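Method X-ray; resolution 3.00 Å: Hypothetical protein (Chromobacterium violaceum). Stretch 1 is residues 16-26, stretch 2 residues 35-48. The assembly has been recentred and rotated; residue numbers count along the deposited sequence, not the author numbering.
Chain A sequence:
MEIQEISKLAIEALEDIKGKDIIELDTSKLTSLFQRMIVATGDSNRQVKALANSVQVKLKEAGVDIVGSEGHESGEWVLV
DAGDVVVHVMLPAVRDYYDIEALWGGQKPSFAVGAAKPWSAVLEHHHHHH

Stretch 1 16-26: DIKGKDIIELD
Stretch 2, residues 35-48: QRMIVATGDSNRQV

What sets the register of the two stretches? Strand 36-41 runs antiparallel to the strand ending at Asp26, their directions 159° apart and their axes approaching to 4.6 Å. Three hydrogen-bonded pairs lock them: Leu25 with Met37 (Leu25 N to Met37 O 2.8 Å, Met37 N to Leu25 O 2.9 Å), Ile23 with Val39 (Ile23 N to Val39 O 3.1 Å, Val39 N to Ile23 O 3.0 Å), and Lys20 with Thr41 (Lys20 N to Thr41 O 3.0 Å, Thr41 N to Lys20 O 2.7 Å). Glu24 faces Ile38 and Asp26 faces Arg36 as non-hydrogen-bonded pairs. From Ile22 to Asp26 and Arg36 to Thr41 the backbone is extended; Asp21 (phi/psi 43/53), where the chain turns a corner, is not. A bulge between Lys20 and Ile23 shifts the register by one residue.

How does Lys20, which has the largest covered area at 82 Å², use its long side chain? It shares a face with Thr41 (m), Lys20 CB lying 4.0 Å from Thr41 CB. From a chi1 of -91° the remaining torsions are all t, and this extended chain carries NZ to 3.4 Å from Asp43 OD2, a salt bridge with a weak hydrogen bond. Lysine suits this exposed position because its length lets the amine reach Asp43 while CB stays against Thr41.

What does Arg36 do at the other end? Its CB lies on the same face as those of Glu24, Asp26 and Ile38. With chi1 -128° and chi2 111°, both off the wells, then chi3 m, the chain brings NH2 to 2.8 Å from Asp26 OD2 in a salt bridge. That oxygen lies over one face of the guanidinium, whereas Glu24 OE2 sits at its edge, 4.5 Å from Arg36 NE and beyond salt-bridge range. Asp26 and Glu24 both have chi1 t, and their ends come nearer the partner strand.

How does Gln47 fasten the loop before the strand? Projecting from the helix with chi1 and chi2 t, it donates from NE2 to Ile17 O at 3.1 Å; Lys18 O lies 2.7 Å from the same NE2. Its OE1 accepts from Asp43 N at 2.9 Å, so one amide uses both ends, tying the loop to the helix start, where Ser44 is the N-cap.

Which apolar side chains meet across the strands? Ile22 (m, t) places CG1 3.5 Å from Ala40 CB and CG2 4.0 Å from Ile38 CG2. Ile23 (p, t) packs CG1 3.9 Å from Val39 CB, on the face shared with Leu25 (m, t) and Met37. The beta-branched Ile22, Ile23 and Val39 suit extended backbone, and small Ala40 lets Ile22 CG1 come close. Selenomethionine Met37 (t, t, m), Ile38 (m, t), Val39 (t), Ala40 and Thr41 are buried in the structure; the contact covers 834 Å², both sides summed.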

# COMPACT_ATOMS: atom_id res chain seq x y z
N ASP A 16 6.42 -5.90 -9.31
CA ASP A 16 6.67 -7.27 -9.74
C ASP A 16 5.36 -8.00 -9.98
O ASP A 16 5.33 -8.95 -10.76
CB ASP A 16 7.51 -8.03 -8.70
CG ASP A 16 8.81 -7.33 -8.35
OD1 ASP A 16 9.46 -6.75 -9.27
OD2 ASP A 16 9.20 -7.39 -7.16
N ILE A 17 4.29 -7.59 -9.30
CA ILE A 17 2.99 -8.23 -9.48
C ILE A 17 2.02 -7.23 -10.12
O ILE A 17 0.87 -7.14 -9.73
CB ILE A 17 2.38 -8.74 -8.13
CG1 ILE A 17 3.46 -9.34 -7.22
CG2 ILE A 17 1.32 -9.81 -8.41
CD1 ILE A 17 4.22 -10.52 -7.81
N LYS A 18 2.50 -6.50 -11.11
CA LYS A 18 1.69 -5.51 -11.83
C LYS A 18 0.69 -4.74 -10.96
O LYS A 18 -0.53 -4.87 -11.12
CB LYS A 18 0.95 -6.19 -12.99
CG LYS A 18 1.87 -6.94 -13.95
CD LYS A 18 2.94 -6.03 -14.50
CE LYS A 18 3.92 -6.77 -15.37
NZ LYS A 18 5.09 -5.86 -15.66
N GLY A 19 1.22 -3.93 -10.05
CA GLY A 19 0.38 -3.12 -9.18
C GLY A 19 -0.13 -1.90 -9.93
O GLY A 19 0.62 -1.27 -10.68
N LYS A 20 -1.39 -1.56 -9.72
CA LYS A 20 -1.98 -0.42 -10.39
C LYS A 20 -1.96 0.86 -9.56
O LYS A 20 -2.07 0.82 -8.33
CB LYS A 20 -3.42 -0.75 -10.78
CG LYS A 20 -3.56 -1.34 -12.16
CD LYS A 20 -5.01 -1.65 -12.48
CE LYS A 20 -5.21 -1.84 -13.98
NZ LYS A 20 -6.58 -2.31 -14.33
N ASP A 21 -1.82 1.99 -10.25
CA ASP A 21 -1.80 3.31 -9.63
C ASP A 21 -0.99 3.39 -8.34
O ASP A 21 -1.49 3.85 -7.31
CB ASP A 21 -3.23 3.77 -9.33
CG ASP A 21 -4.02 4.10 -10.59
OD1 ASP A 21 -3.59 5.02 -11.32
OD2 ASP A 21 -5.07 3.46 -10.83
N ILE A 22 0.27 2.95 -8.42
CA ILE A 22 1.15 2.98 -7.25
C ILE A 22 1.62 4.42 -6.96
O ILE A 22 2.11 5.11 -7.84
CB ILE A 22 2.38 2.09 -7.48
CG1 ILE A 22 1.93 0.66 -7.79
CG2 ILE A 22 3.27 2.11 -6.26
CD1 ILE A 22 3.06 -0.29 -8.09
N ILE A 23 1.47 4.85 -5.71
CA ILE A 23 1.87 6.20 -5.34
C ILE A 23 2.67 6.24 -4.04
O ILE A 23 2.52 5.37 -3.19
CB ILE A 23 0.66 7.12 -5.17
CG1 ILE A 23 -0.01 6.84 -3.82
CG2 ILE A 23 -0.32 6.88 -6.31
CD1 ILE A 23 -1.08 7.84 -3.48
N GLU A 24 3.50 7.27 -3.91
CA GLU A 24 4.33 7.43 -2.72
C GLU A 24 4.14 8.82 -2.13
O GLU A 24 4.38 9.82 -2.80
CB GLU A 24 5.81 7.23 -3.10
CG GLU A 24 6.71 6.94 -1.91
CD GLU A 24 8.19 7.03 -2.26
OE1 GLU A 24 8.63 6.40 -3.26
OE2 GLU A 24 8.93 7.71 -1.52
N LEU A 25 3.69 8.89 -0.88
CA LEU A 25 3.48 10.18 -0.21
C LEU A 25 4.48 10.41 0.91
O LEU A 25 4.86 9.48 1.62
CB LEU A 25 2.06 10.28 0.36
CG LEU A 25 0.93 10.42 -0.65
CD1 LEU A 25 -0.40 10.47 0.08
CD2 LEU A 25 1.13 11.67 -1.50
N ASP A 26 4.90 11.66 1.07
CA ASP A 26 5.86 12.03 2.10
C ASP A 26 5.15 12.53 3.35
O ASP A 26 4.93 13.72 3.51
CB ASP A 26 6.77 13.12 1.56
CG ASP A 26 7.95 13.39 2.46
OD1 ASP A 26 8.69 14.35 2.16
OD2 ASP A 26 8.14 12.65 3.45
N GLN A 35 7.58 8.04 7.75
CA GLN A 35 8.04 9.08 6.83
C GLN A 35 7.45 8.97 5.43
O GLN A 35 7.00 9.96 4.84
CB GLN A 35 9.57 9.08 6.74
CG GLN A 35 10.29 9.85 7.83
CD GLN A 35 9.99 9.34 9.23
OE1 GLN A 35 9.00 9.73 9.86
NE2 GLN A 35 10.85 8.45 9.72
N ARG A 36 7.47 7.76 4.88
CA ARG A 36 6.94 7.53 3.54
C ARG A 36 5.81 6.50 3.54
O ARG A 36 5.87 5.49 4.24
CB ARG A 36 8.07 7.08 2.62
CG ARG A 36 8.16 7.89 1.35
CD ARG A 36 9.41 8.78 1.28
NE ARG A 36 9.59 9.65 2.45
CZ ARG A 36 10.49 10.63 2.50
NH1 ARG A 36 11.28 10.86 1.46
NH2 ARG A 36 10.62 11.37 3.60
N MSE A 37 4.78 6.78 2.76
CA MSE A 37 3.62 5.90 2.63
C MSE A 37 3.42 5.55 1.17
O MSE A 37 3.67 6.36 0.30
CB MSE A 37 2.36 6.58 3.14
CG MSE A 37 1.11 5.78 2.82
SE MSE A 37 -0.50 6.47 3.61
CE MSE A 37 -0.29 5.76 5.43
N ILE A 38 2.93 4.35 0.91
CA ILE A 38 2.70 3.91 -0.46
C ILE A 38 1.32 3.29 -0.58
O ILE A 38 0.91 2.51 0.28
CB ILE A 38 3.75 2.87 -0.88
CG1 ILE A 38 5.15 3.45 -0.69
CG2 ILE A 38 3.52 2.46 -2.32
CD1 ILE A 38 6.24 2.47 -0.96
N VAL A 39 0.60 3.63 -1.64
CA VAL A 39 -0.73 3.09 -1.84
C VAL A 39 -0.83 2.53 -3.25
O VAL A 39 -0.77 3.28 -4.22
CB VAL A 39 -1.81 4.18 -1.69
CG1 VAL A 39 -3.17 3.59 -2.01
CG2 VAL A 39 -1.77 4.77 -0.29
N ALA A 40 -0.97 1.21 -3.38
CA ALA A 40 -1.10 0.61 -4.71
C ALA A 40 -2.42 -0.12 -4.79
O ALA A 40 -2.99 -0.52 -3.78
CB ALA A 40 0.07 -0.34 -4.98
N THR A 41 -2.91 -0.30 -6.01
CA THR A 41 -4.20 -0.96 -6.25
C THR A 41 -4.11 -2.38 -6.80
O THR A 41 -3.30 -2.66 -7.67
CB THR A 41 -5.05 -0.14 -7.22
OG1 THR A 41 -5.24 1.18 -6.70
CG2 THR A 41 -6.42 -0.79 -7.42
N GLY A 42 -4.97 -3.26 -6.30
CA GLY A 42 -5.00 -4.62 -6.80
C GLY A 42 -6.39 -4.90 -7.34
O GLY A 42 -7.37 -4.64 -6.64
N ASP A 43 -6.49 -5.40 -8.57
CA ASP A 43 -7.79 -5.67 -9.16
C ASP A 43 -8.60 -6.82 -8.54
O ASP A 43 -9.77 -6.98 -8.86
CB ASP A 43 -7.65 -5.91 -10.67
CG ASP A 43 -7.05 -4.71 -11.40
OD1 ASP A 43 -7.54 -3.57 -11.19
OD2 ASP A 43 -6.10 -4.91 -12.20
N SER A 44 -8.00 -7.60 -7.66
CA SER A 44 -8.72 -8.71 -7.06
C SER A 44 -8.02 -9.15 -5.80
O SER A 44 -6.82 -9.00 -5.70
CB SER A 44 -8.78 -9.87 -8.04
OG SER A 44 -7.52 -10.02 -8.68
N ASN A 45 -8.76 -9.70 -4.85
CA ASN A 45 -8.16 -10.14 -3.60
C ASN A 45 -6.90 -10.93 -3.87
O ASN A 45 -5.92 -10.81 -3.15
CB ASN A 45 -9.11 -11.03 -2.85
CG ASN A 45 -10.50 -10.52 -2.90
OD1 ASN A 45 -11.10 -10.45 -3.98
ND2 ASN A 45 -11.04 -10.14 -1.75
N ARG A 46 -6.95 -11.75 -4.91
CA ARG A 46 -5.81 -12.55 -5.27
C ARG A 46 -4.63 -11.64 -5.54
O ARG A 46 -3.56 -11.81 -4.98
CB ARG A 46 -6.12 -13.40 -6.50
CG ARG A 46 -7.26 -14.36 -6.23
CD ARG A 46 -7.58 -15.27 -7.38
NE ARG A 46 -8.25 -14.64 -8.52
CZ ARG A 46 -9.34 -13.87 -8.46
NH1 ARG A 46 -9.87 -13.38 -9.58
NH2 ARG A 46 -9.90 -13.58 -7.29
N GLN A 47 -4.84 -10.64 -6.39
CA GLN A 47 -3.75 -9.73 -6.72
C GLN A 47 -3.37 -8.88 -5.52
O GLN A 47 -2.20 -8.60 -5.30
CB GLN A 47 -4.13 -8.80 -7.87
CG GLN A 47 -2.92 -8.31 -8.65
CD GLN A 47 -3.12 -6.97 -9.31
OE1 GLN A 47 -4.22 -6.65 -9.78
NE2 GLN A 47 -2.06 -6.18 -9.38
N VAL A 48 -4.35 -8.45 -4.76
CA VAL A 48 -4.07 -7.63 -3.62
C VAL A 48 -3.20 -8.36 -2.63
O VAL A 48 -2.22 -7.81 -2.13
CB VAL A 48 -5.35 -7.25 -2.92
CG1 VAL A 48 -5.04 -6.45 -1.67
CG2 VAL A 48 -6.20 -6.45 -3.88